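Side-chain contact in polyketide biosynthesis 3-hydroxy-3-methylglutaryl-ACP synthase PksG (Bacillus subtilis, PDB 4YXT), which catalyses the aldol condensation of an acetyl group carried on an acyl carrier protein with a beta-ketothioester intermediate during synthesis of the antibiotic bacillaene: residues C202-I205 / E209-D212. The protein carries 1 engineered substitution. Numbering follows the deposited sequence.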
ATOM      1  N   CYS A 202      13.281 -10.709  -2.295  1.00 32.95           N
ATOM      2  CA  CYS A 202      11.860 -10.746  -2.565  1.00 31.40           C
ATOM      3  C   CYS A 202      11.185 -11.894  -1.832  1.00 30.17           C
ATOM      4  O   CYS A 202      11.868 -12.787  -1.249  1.00 28.14           O
ATOM      5  CB  CYS A 202      11.602 -10.887  -4.083  1.00 35.18           C
ATOM      6  SG  CYS A 202      12.337 -12.335  -4.869  1.00 37.21           S
ATOM      7  N   ARG A 203       9.852 -11.852  -1.871  1.00 26.77           N
ATOM      8  CA  ARG A 203       8.948 -12.878  -1.286  1.00 29.18           C
ATOM      9  C   ARG A 203       7.928 -13.390  -2.326  1.00 30.59           C
ATOM     10  O   ARG A 203       6.701 -13.140  -2.251  1.00 28.42           O
ATOM     11  CB  ARG A 203       8.248 -12.351  -0.059  1.00 27.28           C
ATOM     12  CG  ARG A 203       9.191 -12.078   1.105  1.00 30.40           C
ATOM     13  CD  ARG A 203       8.381 -11.759   2.368  1.00 32.04           C
ATOM     14  NE  ARG A 203       9.169 -11.858   3.592  1.00 33.06           N
ATOM     15  CZ  ARG A 203       8.661 -11.814   4.830  1.00 34.16           C
ATOM     16  NH1 ARG A 203       7.352 -11.626   5.018  1.00 32.20           N
ATOM     17  NH2 ARG A 203       9.470 -11.918   5.893  1.00 31.70           N
ATOM     18  N   PRO A 204       8.442 -14.133  -3.313  1.00 28.60           N
ATOM     19  CA  PRO A 204       7.609 -14.509  -4.400  1.00 28.54           C
ATOM     20  C   PRO A 204       6.722 -15.682  -4.102  1.00 27.33           C
ATOM     21  O   PRO A 204       5.810 -15.935  -4.879  1.00 26.03           O
ATOM     22  CB  PRO A 204       8.609 -14.862  -5.497  1.00 28.56           C
ATOM     23  CG  PRO A 204       9.841 -15.213  -4.795  1.00 27.73           C
ATOM     24  CD  PRO A 204       9.779 -14.727  -3.392  1.00 27.33           C
ATOM     25  N   ILE A 205       6.995 -16.393  -3.015  1.00 27.97           N
ATOM     26  CA  ILE A 205       6.214 -17.587  -2.639  1.00 33.43           C
ATOM     27  C   ILE A 205       5.611 -17.331  -1.271  1.00 31.88           C
ATOM     28  O   ILE A 205       6.248 -16.701  -0.459  1.00 32.93           O
ATOM     29  CB  ILE A 205       7.131 -18.837  -2.617  1.00 36.58           C
ATOM     30  CG1 ILE A 205       7.303 -19.363  -4.040  1.00 39.33           C
ATOM     31  CG2 ILE A 205       6.599 -19.934  -1.696  1.00 38.06           C
ATOM     32  CD1 ILE A 205       6.027 -19.935  -4.632  1.00 42.87           C
ATOM     33  N   GLU A 209      11.036 -16.552   1.576  1.00 39.82           N
ATOM     34  CA  GLU A 209      11.906 -15.476   1.110  1.00 40.97           C
ATOM     35  C   GLU A 209      12.951 -15.914   0.080  1.00 39.82           C
ATOM     36  O   GLU A 209      13.353 -17.062   0.088  1.00 41.77           O
ATOM     37  CB  GLU A 209      12.642 -14.924   2.313  1.00 48.75           C
ATOM     38  CG  GLU A 209      13.343 -13.592   2.081  1.00 52.48           C
ATOM     39  CD  GLU A 209      12.759 -12.448   2.882  1.00 57.69           C
ATOM     40  OE1 GLU A 209      11.713 -12.607   3.573  1.00 58.84           O
ATOM     41  OE2 GLU A 209      13.381 -11.382   2.822  1.00 54.26           O
ATOM     42  N   ALA A 210      13.392 -15.003  -0.802  1.00 38.68           N
ATOM     43  CA  ALA A 210      14.541 -15.252  -1.704  1.00 36.98           C
ATOM     44  C   ALA A 210      15.353 -14.000  -1.874  1.00 40.70           C
ATOM     45  O   ALA A 210      14.813 -12.906  -1.786  1.00 42.61           O
ATOM     46  CB  ALA A 210      14.091 -15.726  -3.069  1.00 35.28           C
ATOM     47  N   GLY A 211      16.648 -14.162  -2.161  1.00 44.35           N
ATOM     48  CA  GLY A 211      17.523 -13.025  -2.353  1.00 44.96           C
ATOM     49  C   GLY A 211      19.022 -13.268  -2.402  1.00 46.55           C
ATOM     50  O   GLY A 211      19.527 -14.312  -2.002  1.00 52.15           O
ATOM     51  N   ASP A 212      19.708 -12.240  -2.881  1.00 44.75           N
ATOM     52  CA  ASP A 212      21.116 -12.220  -3.190  1.00 44.35           C
ATOM     53  C   ASP A 212      21.757 -11.223  -2.208  1.00 45.43           C
ATOM     54  O   ASP A 212      21.616 -10.002  -2.345  1.00 38.09           O
ATOM     55  CB  ASP A 212      21.235 -11.777  -4.650  1.00 45.84           C
ATOM     56  CG  ASP A 212      22.668 -11.656  -5.156  1.00 46.49           C
ATOM     57  OD1 ASP A 212      22.784 -11.632  -6.393  1.00 44.89           O
ATOM     58  OD2 ASP A 212      23.645 -11.531  -4.380  1.00 45.42           O
TER
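Glu209 OE1 is gripped by two arginines, Arg203 within the contact and Arg147 beyond it, the latter through a salt bridge from its NH1. Arg203 NE supplies a nearly straight bond of 2.7 Å to Glu209 OE1, and Arg203 NH2 adds a weak one to the same oxygen at 3.3 Å. The oxygen sits at the guanidinium edge, close to its plane, but NE reaches it from above the carboxylate plane; the two flat groups stand 79° apart. The Arg203 chain runs extended from CG to NE, whereas Glu209 starts with CG anti to its backbone N (chi1 -166°) and then bends at chi2 (114°), which carries the carboxylate towards Arg203. Arg203 NH1 donates to Ala82 O, which would help fix the guanidinium.

Alongside the ion pair, Cys202 and Ala210 form an antiparallel hydrogen-bonded pair, with N-to-O distances of 2.7 Å from Cys202 N to Ala210 O and from Ala210 N to Cys202 O. The side chains of Cys202 and Ala210 share one face of the two-stranded sheet, with Cys202 SG 4.2 Å from Ala210 CB. Asp86 of the second subunit accepts a bond from Arg203 N. The whole is a beta hairpin of strands 201-205 and 208-211, its ion pair bordering the active site of this thiolase-like enzyme, near Cys114, probably the acyl-thioester nucleophile, and position 82, probably the proton donor/acceptor, here an engineered alanine.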